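Local coordinates for protein guanylate kinase (Coxiella burnetii, PDB 3TR0) that catalyses the ATP-dependent phosphorylation of GMP to GDP, releasing ADP, and probably serves to recycle GMP, at residues L9-A14 with P117-I122. Residues are numbered along the deposited sequence; the frame is centred on the assembly and turned at random.
Sequences LFIISA and PPALSI
L9, I11 and S13 bond to L120 and I122 through their backbones, which joins strands 9-13 and 120-125 in parallel. L120 N donates to L9 O, and I11 N donates to L120 O at 2.8 Å. I122 N then reaches I11 O at 2.8 Å, and S13 N closes the ladder on I122 O, the straightest of the four at 170° about the hydrogen. The CA atoms of F10, I12 and S121 add CA-H...O contacts to the same carbonyls.

Apolar contacts flank the ladder on both faces. On one face, F10 and L120 lie side by side, with L120 CD1 4.0 Å from F10 CE1 and approaching the ring obliquely. I12 and I122 are also side by side, their CD1 methyls 3.7 Å apart. The I12 chi2 of -67° sets its CD1 also 4.0 Å from I122 CB. Helix 173-187 covers this face. On the other face, I11 CB meets S121 CB at 3.9 Å, and I11 CD1 reaches A119 CB. Helix 106-115 packs here through A109 and I112.

The buried hydroxyls bond outside the pair: S13 OG to I104 O, S121 OG to R113 NH2.

Strand 9-13 also bonds to strand 99-103, so it is a central strand of the parallel sheet. It leads into the P-loop at A14, part of the predicted ATP site. The contact thus satisfies backbone polar groups of a largely buried strand pair and flanks them with mostly apolar side chains.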
ATOM      1  N   LEU A   9       0.197  -8.531  10.643  1.00 13.94           N
ATOM      2  CA  LEU A   9      -0.774  -7.934  11.546  1.00 12.45           C
ATOM      3  C   LEU A   9      -1.175  -6.557  11.026  1.00 18.60           C
ATOM      4  O   LEU A   9      -0.329  -5.771  10.621  1.00 18.33           O
ATOM      5  CB  LEU A   9      -0.180  -7.797  12.946  1.00 15.13           C
ATOM      6  CG  LEU A   9       0.344  -9.083  13.592  1.00 17.95           C
ATOM      7  CD1 LEU A   9       0.923  -8.775  14.965  1.00 22.15           C
ATOM      8  CD2 LEU A   9      -0.766 -10.116  13.695  1.00 19.28           C
ATOM      9  N   PHE A  10      -2.472  -6.276  11.042  1.00 14.89           N
ATOM     10  CA  PHE A  10      -2.976  -4.983  10.622  1.00 19.01           C
ATOM     11  C   PHE A  10      -3.692  -4.333  11.785  1.00 17.12           C
ATOM     12  O   PHE A  10      -4.777  -4.764  12.170  1.00 16.51           O
ATOM     13  CB  PHE A  10      -3.915  -5.135   9.426  1.00 14.85           C
ATOM     14  CG  PHE A  10      -3.221  -5.588   8.174  1.00 15.23           C
ATOM     15  CD1 PHE A  10      -2.665  -4.667   7.306  1.00 14.28           C
ATOM     16  CD2 PHE A  10      -3.102  -6.937   7.879  1.00 14.60           C
ATOM     17  CE1 PHE A  10      -2.020  -5.081   6.156  1.00 17.68           C
ATOM     18  CE2 PHE A  10      -2.460  -7.353   6.733  1.00 12.37           C
ATOM     19  CZ  PHE A  10      -1.912  -6.424   5.872  1.00 17.31           C
ATOM     20  N   ILE A  11      -3.063  -3.306  12.351  1.00 14.30           N
ATOM     21  CA  ILE A  11      -3.592  -2.624  13.526  1.00 12.52           C
ATOM     22  C   ILE A  11      -4.566  -1.552  13.071  1.00 15.00           C
ATOM     23  O   ILE A  11      -4.238  -0.743  12.210  1.00 14.56           O
ATOM     24  CB  ILE A  11      -2.460  -1.960  14.334  1.00 19.17           C
ATOM     25  CG1 ILE A  11      -1.433  -3.006  14.779  1.00 21.06           C
ATOM     26  CG2 ILE A  11      -3.018  -1.218  15.541  1.00 21.42           C
ATOM     27  CD1 ILE A  11      -0.087  -2.422  15.147  1.00 22.43           C
ATOM     28  N   ILE A  12      -5.765  -1.555  13.646  1.00 16.38           N
ATOM     29  CA  ILE A  12      -6.756  -0.532  13.352  1.00 15.09           C
ATOM     30  C   ILE A  12      -7.091   0.218  14.632  1.00 18.98           C
ATOM     31  O   ILE A  12      -7.580  -0.382  15.591  1.00 21.82           O
ATOM     32  CB  ILE A  12      -8.058  -1.142  12.827  1.00 19.03           C
ATOM     33  CG1 ILE A  12      -7.770  -2.224  11.788  1.00 20.60           C
ATOM     34  CG2 ILE A  12      -8.946  -0.059  12.245  1.00 20.40           C
ATOM     35  CD1 ILE A  12      -7.170  -1.689  10.514  1.00 18.83           C
ATOM     36  N   SER A  13      -6.829   1.522  14.652  1.00 16.25           N
ATOM     37  CA  SER A  13      -7.125   2.334  15.834  1.00 16.81           C
ATOM     38  C   SER A  13      -7.986   3.533  15.472  1.00 16.66           C
ATOM     39  O   SER A  13      -7.925   4.035  14.351  1.00 15.91           O
ATOM     40  CB  SER A  13      -5.837   2.804  16.516  1.00 18.64           C
ATOM     41  OG  SER A  13      -4.997   1.710  16.846  1.00 19.64           O
ATOM     42  N   ALA A  14      -8.796   3.983  16.428  1.00 16.49           N
ATOM     43  CA  ALA A  14      -9.680   5.117  16.207  1.00 17.61           C
ATOM     44  C   ALA A  14     -10.315   5.547  17.522  1.00 15.94           C
ATOM     45  O   ALA A  14     -10.429   4.748  18.451  1.00 17.29           O
ATOM     46  CB  ALA A  14     -10.757   4.761  15.192  1.00 18.45           C
ATOM     47  N   PRO A 117       7.548  -6.137  13.943  1.00 35.30           N
ATOM     48  CA  PRO A 117       7.957  -5.004  13.102  1.00 33.87           C
ATOM     49  C   PRO A 117       7.224  -4.852  11.761  1.00 32.75           C
ATOM     50  O   PRO A 117       6.935  -3.720  11.381  1.00 30.57           O
ATOM     51  CB  PRO A 117       9.462  -5.242  12.882  1.00 40.68           C
ATOM     52  CG  PRO A 117       9.739  -6.630  13.383  1.00 41.15           C
ATOM     53  CD  PRO A 117       8.702  -6.917  14.417  1.00 36.73           C
ATOM     54  N   PRO A 118       6.935  -5.958  11.052  1.00 27.54           N
ATOM     55  CA  PRO A 118       6.276  -5.796   9.748  1.00 22.78           C
ATOM     56  C   PRO A 118       4.857  -5.245   9.857  1.00 19.52           C
ATOM     57  O   PRO A 118       4.288  -4.853   8.840  1.00 17.94           O
ATOM     58  CB  PRO A 118       6.230  -7.229   9.199  1.00 30.30           C
ATOM     59  CG  PRO A 118       7.284  -7.964   9.948  1.00 33.82           C
ATOM     60  CD  PRO A 118       7.269  -7.366  11.318  1.00 31.79           C
ATOM     61  N   ALA A 119       4.295  -5.226  11.066  1.00 18.72           N
ATOM     62  CA  ALA A 119       2.918  -4.774  11.262  1.00 18.94           C
ATOM     63  C   ALA A 119       2.622  -3.397  10.652  1.00 20.68           C
ATOM     64  O   ALA A 119       3.420  -2.461  10.763  1.00 18.45           O
ATOM     65  CB  ALA A 119       2.569  -4.779  12.745  1.00 18.99           C
ATOM     66  N   LEU A 120       1.462  -3.285  10.011  1.00 13.52           N
ATOM     67  CA  LEU A 120       1.007  -2.011   9.465  1.00 14.54           C
ATOM     68  C   LEU A 120      -0.114  -1.476  10.342  1.00 17.62           C
ATOM     69  O   LEU A 120      -0.942  -2.241  10.834  1.00 17.42           O
ATOM     70  CB  LEU A 120       0.513  -2.177   8.025  1.00 15.21           C
ATOM     71  CG  LEU A 120       1.561  -2.495   6.952  1.00 23.86           C
ATOM     72  CD1 LEU A 120       0.922  -2.461   5.571  1.00 20.18           C
ATOM     73  CD2 LEU A 120       2.724  -1.521   7.026  1.00 25.71           C
ATOM     74  N   SER A 121      -0.139  -0.164  10.550  1.00 13.69           N
ATOM     75  CA  SER A 121      -1.164   0.428  11.396  1.00 14.88           C
ATOM     76  C   SER A 121      -1.966   1.487  10.637  1.00 16.54           C
ATOM     77  O   SER A 121      -1.410   2.263   9.854  1.00 14.03           O
ATOM     78  CB  SER A 121      -0.552   0.989  12.688  1.00 18.26           C
ATOM     79  OG  SER A 121       0.410   1.990  12.416  1.00 18.81           O
ATOM     80  N   ILE A 122      -3.277   1.486  10.864  1.00 16.08           N
ATOM     81  CA  ILE A 122      -4.204   2.387  10.187  1.00 14.42           C
ATOM     82  C   ILE A 122      -5.031   3.128  11.233  1.00 13.53           C
ATOM     83  O   ILE A 122      -5.611   2.503  12.123  1.00 16.98           O
ATOM     84  CB  ILE A 122      -5.189   1.597   9.301  1.00 14.51           C
ATOM     85  CG1 ILE A 122      -4.433   0.686   8.334  1.00 18.89           C
ATOM     86  CG2 ILE A 122      -6.141   2.544   8.574  1.00 13.57           C
ATOM     87  CD1 ILE A 122      -5.313  -0.347   7.647  1.00 17.50           C
TER